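Putative immunoglobulin-blocking virulence protein (PDB 7ADK) probably binds and blocks host immunoglobulins, acting together with a partner lipoprotein as a mycoplasma virulence factor. Local coordinates at residues L413-D426 with E444-K457. Sequence-based numbering, arbitrary orientation.
Sequences LNSGLVLDLDVSND and EQITSYRIKNMGEK
Asp422 and Asn453 meet at the C-terminal end of a parallel pair, strands 415-422 and 448-454. Asp422 OD1 takes three donors: Ser424 OG at 2.6 Å on the syn side, the backbone N of Ser424, which closes an Asx turn, and Asn453 ND2 at 2.8 Å. The last comes from above the carboxylate plane, yet OD1 lies within the amide plane of Asn453, the two planes being 66° apart. With CG anti to the backbone N (chi1 177°), the Asp422 carboxylate reaches all three. Further on, Lys457 NZ divides its bonds between Ser424 O, at 2.8 Å, and Asp426 OD2, also at 2.8 Å, the second a salt bridge. At this end Glu456 OE2 bonds Ser484 of the lipoprotein chain. In the backbone ladder Leu417 O, Leu419 O and Leu421 O accept from Thr447, Arg450 and Lys452 N, while Ser448, Arg450 and Lys452 O accept from Leu419, Leu421 and Val423 N; Leu421 N to Arg450 O is nearly straight (173°). On the face of Asp420 and Arg450, charges look outside the pair: Asp420 OD2 to Arg397, Arg450 NE to Glu478. The opposite face, with Leu419, Leu421, Tyr449 and Ile451, is largely hydrophobic: Ile446 CG2 lies 4.0 Å from Leu419 CB and, within its own segment, over the Tyr449 ring, while Leu421 CD1 and Ile451 CD1 lie side by side, 3.8 Å apart. Helix 426-442 completes this beta-alpha-beta unit, packing on Leu421 and Val423. Polar side-chain bonds thus tie the C-terminal ends together, satisfying Asp422 OD1 and Ser424 O where the ladder stops.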
ATOM      1  N   LEU A 413      17.744  11.335 -42.066  1.00 88.66           N
ATOM      2  CA  LEU A 413      17.089  12.270 -41.127  1.00 88.66           C
ATOM      3  C   LEU A 413      18.051  13.347 -40.593  1.00 88.66           C
ATOM      4  O   LEU A 413      19.062  12.990 -39.998  1.00 88.66           O
ATOM      5  CB  LEU A 413      16.509  11.489 -39.925  1.00 88.66           C
ATOM      6  CG  LEU A 413      15.674  12.342 -38.959  1.00 88.66           C
ATOM      7  CD1 LEU A 413      14.344  12.734 -39.572  1.00 88.66           C
ATOM      8  CD2 LEU A 413      15.369  11.587 -37.689  1.00 88.66           C
ATOM      9  N   ASN A 414      17.707  14.639 -40.714  1.00 83.58           N
ATOM     10  CA  ASN A 414      18.392  15.761 -40.044  1.00 83.58           C
ATOM     11  C   ASN A 414      17.465  16.610 -39.162  1.00 83.58           C
ATOM     12  O   ASN A 414      17.931  17.264 -38.230  1.00 83.58           O
ATOM     13  CB  ASN A 414      19.108  16.617 -41.100  1.00 83.58           C
ATOM     14  CG  ASN A 414      20.416  16.001 -41.517  1.00 83.58           C
ATOM     15  OD1 ASN A 414      21.337  15.924 -40.723  1.00 83.58           O
ATOM     16  ND2 ASN A 414      20.549  15.533 -42.724  1.00 83.58           N
ATOM     17  N   SER A 415      16.156  16.578 -39.411  1.00 78.40           N
ATOM     18  CA  SER A 415      15.131  17.238 -38.602  1.00 78.40           C
ATOM     19  C   SER A 415      13.826  16.442 -38.595  1.00 78.40           C
ATOM     20  O   SER A 415      13.491  15.787 -39.581  1.00 78.40           O
ATOM     21  CB  SER A 415      14.884  18.660 -39.104  1.00 78.40           C
ATOM     22  OG  SER A 415      14.404  18.667 -40.425  1.00 78.40           O
ATOM     23  N   GLY A 416      13.069  16.507 -37.503  1.00 74.37           N
ATOM     24  CA  GLY A 416      11.834  15.757 -37.339  1.00 74.37           C
ATOM     25  C   GLY A 416      10.791  16.493 -36.520  1.00 74.37           C
ATOM     26  O   GLY A 416      11.098  17.095 -35.494  1.00 74.37           O
ATOM     27  N   LEU A 417       9.550  16.445 -36.988  1.00 73.09           N
ATOM     28  CA  LEU A 417       8.373  16.903 -36.267  1.00 73.09           C
ATOM     29  C   LEU A 417       7.923  15.828 -35.274  1.00 73.09           C
ATOM     30  O   LEU A 417       7.832  14.651 -35.609  1.00 73.09           O
ATOM     31  CB  LEU A 417       7.299  17.266 -37.297  1.00 73.09           C
ATOM     32  CG  LEU A 417       6.041  17.946 -36.758  1.00 73.09           C
ATOM     33  CD1 LEU A 417       6.335  19.257 -36.053  1.00 73.09           C
ATOM     34  CD2 LEU A 417       5.122  18.238 -37.928  1.00 73.09           C
ATOM     35  N   VAL A 418       7.634  16.228 -34.044  1.00 70.84           N
ATOM     36  CA  VAL A 418       7.268  15.364 -32.924  1.00 70.84           C
ATOM     37  C   VAL A 418       5.914  15.799 -32.379  1.00 70.84           C
ATOM     38  O   VAL A 418       5.715  16.982 -32.126  1.00 70.84           O
ATOM     39  CB  VAL A 418       8.362  15.399 -31.840  1.00 70.84           C
ATOM     40  CG1 VAL A 418       8.016  14.530 -30.629  1.00 70.84           C
ATOM     41  CG2 VAL A 418       9.711  14.968 -32.424  1.00 70.84           C
ATOM     42  N   LEU A 419       4.983  14.860 -32.209  1.00 72.07           N
ATOM     43  CA  LEU A 419       3.660  15.086 -31.642  1.00 72.07           C
ATOM     44  C   LEU A 419       3.605  14.529 -30.213  1.00 72.07           C
ATOM     45  O   LEU A 419       3.828  13.340 -29.999  1.00 72.07           O
ATOM     46  CB  LEU A 419       2.628  14.465 -32.593  1.00 72.07           C
ATOM     47  CG  LEU A 419       1.167  14.485 -32.127  1.00 72.07           C
ATOM     48  CD1 LEU A 419       0.713  15.857 -31.653  1.00 72.07           C
ATOM     49  CD2 LEU A 419       0.260  14.075 -33.260  1.00 72.07           C
ATOM     50  N   ASP A 420       3.282  15.402 -29.260  1.00 75.59           N
ATOM     51  CA  ASP A 420       3.139  15.177 -27.818  1.00 75.59           C
ATOM     52  C   ASP A 420       1.643  15.217 -27.465  1.00 75.59           C
ATOM     53  O   ASP A 420       0.970  16.230 -27.658  1.00 75.59           O
ATOM     54  CB  ASP A 420       4.019  16.237 -27.114  1.00 75.59           C
ATOM     55  CG  ASP A 420       3.759  16.592 -25.637  1.00 75.59           C
ATOM     56  OD1 ASP A 420       2.936  15.950 -24.954  1.00 75.59           O
ATOM     57  OD2 ASP A 420       4.428  17.524 -25.134  1.00 75.59           O
ATOM     58  N   LEU A 421       1.095  14.090 -26.993  1.00 71.87           N
ATOM     59  CA  LEU A 421      -0.294  13.928 -26.546  1.00 71.87           C
ATOM     60  C   LEU A 421      -0.328  13.528 -25.067  1.00 71.87           C
ATOM     61  O   LEU A 421      -0.086  12.368 -24.726  1.00 71.87           O
ATOM     62  CB  LEU A 421      -0.996  12.862 -27.409  1.00 71.87           C
ATOM     63  CG  LEU A 421      -1.367  13.335 -28.821  1.00 71.87           C
ATOM     64  CD1 LEU A 421      -1.585  12.154 -29.751  1.00 71.87           C
ATOM     65  CD2 LEU A 421      -2.647  14.150 -28.806  1.00 71.87           C
ATOM     66  N   ASP A 422      -0.670  14.468 -24.188  1.00 72.83           N
ATOM     67  CA  ASP A 422      -0.896  14.193 -22.768  1.00 72.83           C
ATOM     68  C   ASP A 422      -2.309  13.652 -22.551  1.00 72.83           C
ATOM     69  O   ASP A 422      -3.251  14.401 -22.310  1.00 72.83           O
ATOM     70  CB  ASP A 422      -0.634  15.444 -21.920  1.00 72.83           C
ATOM     71  CG  ASP A 422      -0.923  15.213 -20.430  1.00 72.83           C
ATOM     72  OD1 ASP A 422      -1.026  14.044 -19.982  1.00 72.83           O
ATOM     73  OD2 ASP A 422      -1.051  16.209 -19.687  1.00 72.83           O
ATOM     74  N   VAL A 423      -2.480  12.337 -22.625  1.00 70.34           N
ATOM     75  CA  VAL A 423      -3.797  11.686 -22.541  1.00 70.34           C
ATOM     76  C   VAL A 423      -4.340  11.581 -21.114  1.00 70.34           C
ATOM     77  O   VAL A 423      -5.417  11.027 -20.908  1.00 70.34           O
ATOM     78  CB  VAL A 423      -3.829  10.351 -23.306  1.00 70.34           C
ATOM     79  CG1 VAL A 423      -3.741  10.620 -24.808  1.00 70.34           C
ATOM     80  CG2 VAL A 423      -2.705   9.395 -22.905  1.00 70.34           C
ATOM     81  N   SER A 424      -3.667  12.162 -20.114  1.00 70.66           N
ATOM     82  CA  SER A 424      -4.307  12.473 -18.830  1.00 70.66           C
ATOM     83  C   SER A 424      -5.292  13.635 -18.954  1.00 70.66           C
ATOM     84  O   SER A 424      -6.235  13.714 -18.168  1.00 70.66           O
ATOM     85  CB  SER A 424      -3.293  12.776 -17.737  1.00 70.66           C
ATOM     86  OG  SER A 424      -2.657  14.018 -17.931  1.00 70.66           O
ATOM     87  N   ASN A 425      -5.114  14.508 -19.952  1.00 78.07           N
ATOM     88  CA  ASN A 425      -6.122  15.485 -20.355  1.00 78.07           C
ATOM     89  C   ASN A 425      -7.290  14.759 -21.053  1.00 78.07           C
ATOM     90  O   ASN A 425      -7.108  13.708 -21.662  1.00 78.07           O
ATOM     91  CB  ASN A 425      -5.417  16.487 -21.290  1.00 78.07           C
ATOM     92  CG  ASN A 425      -6.115  17.818 -21.456  1.00 78.07           C
ATOM     93  OD1 ASN A 425      -7.246  17.908 -21.900  1.00 78.07           O
ATOM     94  ND2 ASN A 425      -5.457  18.885 -21.101  1.00 78.07           N
ATOM     95  N   ASP A 426      -8.458  15.379 -21.123  1.00 79.75           N
ATOM     96  CA  ASP A 426      -9.651  14.749 -21.693  1.00 79.75           C
ATOM     97  C   ASP A 426     -10.024  15.357 -23.047  1.00 79.75           C
ATOM     98  O   ASP A 426     -10.720  14.709 -23.821  1.00 79.75           O
ATOM     99  CB  ASP A 426     -10.807  14.791 -20.677  1.00 79.75           C
ATOM    100  CG  ASP A 426     -10.568  13.900 -19.454  1.00 79.75           C
ATOM    101  OD1 ASP A 426     -10.169  12.741 -19.615  1.00 79.75           O
ATOM    102  OD2 ASP A 426     -10.783  14.352 -18.316  1.00 79.75           O
ATOM    103  N   GLU A 444       1.120  15.759 -43.512  1.00 85.99           N
ATOM    104  CA  GLU A 444       2.190  16.185 -42.609  1.00 85.99           C
ATOM    105  C   GLU A 444       2.816  14.965 -41.908  1.00 85.99           C
ATOM    106  O   GLU A 444       2.113  14.102 -41.391  1.00 85.99           O
ATOM    107  CB  GLU A 444       1.640  17.239 -41.637  1.00 85.99           C
ATOM    108  CG  GLU A 444       2.624  17.754 -40.582  1.00 85.99           C
ATOM    109  CD  GLU A 444       3.816  18.527 -41.165  1.00 85.99           C
ATOM    110  OE1 GLU A 444       4.596  17.952 -41.951  1.00 85.99           O
ATOM    111  OE2 GLU A 444       3.981  19.717 -40.819  1.00 85.99           O
ATOM    112  N   GLN A 445       4.145  14.842 -41.922  1.00 81.49           N
ATOM    113  CA  GLN A 445       4.871  13.633 -41.505  1.00 81.49           C
ATOM    114  C   GLN A 445       5.399  13.797 -40.081  1.00 81.49           C
ATOM    115  O   GLN A 445       6.093  14.765 -39.788  1.00 81.49           O
ATOM    116  CB  GLN A 445       6.002  13.357 -42.512  1.00 81.49           C
ATOM    117  CG  GLN A 445       6.891  12.129 -42.234  1.00 81.49           C
ATOM    118  CD  GLN A 445       6.260  10.776 -42.550  1.00 81.49           C
ATOM    119  OE1 GLN A 445       5.067  10.640 -42.771  1.00 81.49           O
ATOM    120  NE2 GLN A 445       7.026   9.715 -42.563  1.00 81.49           N
ATOM    121  N   ILE A 446       5.110  12.850 -39.191  1.00 73.53           N
ATOM    122  CA  ILE A 446       5.570  12.861 -37.794  1.00 73.53           C
ATOM    123  C   ILE A 446       6.687  11.827 -37.603  1.00 73.53           C
ATOM    124  O   ILE A 446       6.514  10.652 -37.911  1.00 73.53           O
ATOM    125  CB  ILE A 446       4.379  12.622 -36.839  1.00 73.53           C
ATOM    126  CG1 ILE A 446       3.214  13.615 -37.019  1.00 73.53           C
ATOM    127  CG2 ILE A 446       4.819  12.591 -35.378  1.00 73.53           C
ATOM    128  CD1 ILE A 446       3.554  15.078 -36.821  1.00 73.53           C
ATOM    129  N   THR A 447       7.836  12.248 -37.081  1.00 71.25           N
ATOM    130  CA  THR A 447       8.973  11.365 -36.770  1.00 71.25           C
ATOM    131  C   THR A 447       8.796  10.677 -35.415  1.00 71.25           C
ATOM    132  O   THR A 447       9.178   9.530 -35.251  1.00 71.25           O
ATOM    133  CB  THR A 447      10.291  12.151 -36.827  1.00 71.25           C
ATOM    134  OG1 THR A 447      10.489  12.619 -38.138  1.00 71.25           O
ATOM    135  CG2 THR A 447      11.533  11.344 -36.494  1.00 71.25           C
ATOM    136  N   SER A 448       8.191  11.333 -34.434  1.00 70.68           N
ATOM    137  CA  SER A 448       7.894  10.723 -33.145  1.00 70.68           C
ATOM    138  C   SER A 448       6.488  11.056 -32.689  1.00 70.68           C
ATOM    139  O   SER A 448       6.145  12.222 -32.542  1.00 70.68           O
ATOM    140  CB  SER A 448       8.922  11.176 -32.117  1.00 70.68           C
ATOM    141  OG  SER A 448       8.549  10.768 -30.824  1.00 70.68           O
ATOM    142  N   TYR A 449       5.714  10.045 -32.352  1.00 68.73           N
ATOM    143  CA  TYR A 449       4.523  10.196 -31.527  1.00 68.73           C
ATOM    144  C   TYR A 449       4.922   9.903 -30.083  1.00 68.73           C
ATOM    145  O   TYR A 449       5.569   8.890 -29.837  1.00 68.73           O
ATOM    146  CB  TYR A 449       3.431   9.245 -32.003  1.00 68.73           C
ATOM    147  CG  TYR A 449       2.940   9.478 -33.406  1.00 68.73           C
ATOM    148  CD1 TYR A 449       1.926  10.416 -33.648  1.00 68.73           C
ATOM    149  CD2 TYR A 449       3.506   8.760 -34.471  1.00 68.73           C
ATOM    150  CE1 TYR A 449       1.470  10.636 -34.955  1.00 68.73           C
ATOM    151  CE2 TYR A 449       3.061   8.987 -35.780  1.00 68.73           C
ATOM    152  CZ  TYR A 449       2.044   9.923 -36.020  1.00 68.73           C
ATOM    153  OH  TYR A 449       1.605  10.118 -37.282  1.00 68.73           O
ATOM    154  N   ARG A 450       4.559  10.775 -29.136  1.00 61.06           N
ATOM    155  CA  ARG A 450       4.749  10.592 -27.687  1.00 61.06           C
ATOM    156  C   ARG A 450       3.383  10.603 -27.008  1.00 61.06           C
ATOM    157  O   ARG A 450       2.719  11.633 -27.009  1.00 61.06           O
ATOM    158  CB  ARG A 450       5.637  11.694 -27.073  1.00 61.06           C
ATOM    159  CG  ARG A 450       6.923  12.061 -27.832  1.00 61.06           C
ATOM    160  CD  ARG A 450       7.691  13.155 -27.074  1.00 61.06           C
ATOM    161  NE  ARG A 450       8.440  12.570 -25.967  1.00 61.06           N
ATOM    162  CZ  ARG A 450       8.761  13.049 -24.789  1.00 61.06           C
ATOM    163  NH1 ARG A 450       9.517  12.296 -24.072  1.00 61.06           N
ATOM    164  NH2 ARG A 450       8.384  14.199 -24.322  1.00 61.06           N
ATOM    165  N   ILE A 451       2.953   9.481 -26.437  1.00 58.49           N
ATOM    166  CA  ILE A 451       1.678   9.360 -25.732  1.00 58.49           C
ATOM    167  C   ILE A 451       1.985   9.315 -24.235  1.00 58.49           C
ATOM    168  O   ILE A 451       2.602   8.359 -23.775  1.00 58.49           O
ATOM    169  CB  ILE A 451       0.890   8.121 -26.206  1.00 58.49           C
ATOM    170  CG1 ILE A 451       0.819   7.902 -27.733  1.00 58.49           C
ATOM    171  CG2 ILE A 451      -0.515   8.147 -25.605  1.00 58.49           C
ATOM    172  CD1 ILE A 451       0.139   8.985 -28.557  1.00 58.49           C
ATOM    173  N   LYS A 452       1.587  10.335 -23.475  1.00 60.42           N
ATOM    174  CA  LYS A 452       1.998  10.542 -22.081  1.00 60.42           C
ATOM    175  C   LYS A 452       0.865  10.294 -21.106  1.00 60.42           C
ATOM    176  O   LYS A 452      -0.261  10.678 -21.373  1.00 60.42           O
ATOM    177  CB  LYS A 452       2.582  11.940 -21.868  1.00 60.42           C
ATOM    178  CG  LYS A 452       3.901  12.179 -22.592  1.00 60.42           C
ATOM    179  CD  LYS A 452       4.370  13.623 -22.507  1.00 60.42           C
ATOM    180  CE  LYS A 452       4.753  14.118 -21.132  1.00 60.42           C
ATOM    181  NZ  LYS A 452       6.001  13.625 -20.638  1.00 60.42           N
ATOM    182  N   ASN A 453       1.182   9.704 -19.955  1.00 61.51           N
ATOM    183  CA  ASN A 453       0.260   9.419 -18.856  1.00 61.51           C
ATOM    184  C   ASN A 453      -0.848   8.418 -19.215  1.00 61.51           C
ATOM    185  O   ASN A 453      -1.994   8.574 -18.801  1.00 61.51           O
ATOM    186  CB  ASN A 453      -0.267  10.727 -18.242  1.00 61.51           C
ATOM    187  CG  ASN A 453       0.807  11.665 -17.758  1.00 61.51           C
ATOM    188  OD1 ASN A 453       1.692  11.291 -17.007  1.00 61.51           O
ATOM    189  ND2 ASN A 453       0.771  12.902 -18.169  1.00 61.51           N
ATOM    190  N   MET A 454      -0.530   7.373 -19.973  1.00 59.33           N
ATOM    191  CA  MET A 454      -1.508   6.359 -20.358  1.00 59.33           C
ATOM    192  C   MET A 454      -1.998   5.621 -19.112  1.00 59.33           C
ATOM    193  O   MET A 454      -1.198   5.015 -18.406  1.00 59.33           O
ATOM    194  CB  MET A 454      -0.898   5.350 -21.328  1.00 59.33           C
ATOM    195  CG  MET A 454      -0.397   5.966 -22.614  1.00 59.33           C
ATOM    196  SD  MET A 454       0.537   4.801 -23.611  1.00 59.33           S
ATOM    197  CE  MET A 454      -0.781   3.875 -24.415  1.00 59.33           C
ATOM    198  N   GLY A 455      -3.300   5.662 -18.826  1.00 62.30           N
ATOM    199  CA  GLY A 455      -3.879   5.007 -17.655  1.00 62.30           C
ATOM    200  C   GLY A 455      -3.738   5.758 -16.330  1.00 62.30           C
ATOM    201  O   GLY A 455      -4.107   5.224 -15.296  1.00 62.30           O
ATOM    202  N   GLU A 456      -3.230   6.989 -16.315  1.00 65.85           N
ATOM    203  CA  GLU A 456      -2.991   7.723 -15.067  1.00 65.85           C
ATOM    204  C   GLU A 456      -4.285   8.137 -14.344  1.00 65.85           C
ATOM    205  O   GLU A 456      -4.407   7.969 -13.131  1.00 65.85           O
ATOM    206  CB  GLU A 456      -2.094   8.928 -15.378  1.00 65.85           C
ATOM    207  CG  GLU A 456      -1.588   9.670 -14.136  1.00 65.85           C
ATOM    208  CD  GLU A 456      -2.401  10.925 -13.793  1.00 65.85           C
ATOM    209  OE1 GLU A 456      -2.397  11.880 -14.598  1.00 65.85           O
ATOM    210  OE2 GLU A 456      -3.029  10.961 -12.713  1.00 65.85           O
ATOM    211  N   LYS A 457      -5.269   8.666 -15.083  1.00 70.36           N
ATOM    212  CA  LYS A 457      -6.589   9.083 -14.579  1.00 70.36           C
ATOM    213  C   LYS A 457      -7.547   7.908 -14.378  1.00 70.36           C
ATOM    214  O   LYS A 457      -8.208   7.805 -13.351  1.00 70.36           O
ATOM    215  CB  LYS A 457      -7.151  10.144 -15.532  1.00 70.36           C
ATOM    216  CG  LYS A 457      -8.556  10.636 -15.179  1.00 70.36           C
ATOM    217  CD  LYS A 457      -8.996  11.806 -16.058  1.00 70.36           C
ATOM    218  CE  LYS A 457      -8.414  13.128 -15.572  1.00 70.36           C
ATOM    219  NZ  LYS A 457      -8.551  14.186 -16.586  1.00 70.36           N
TER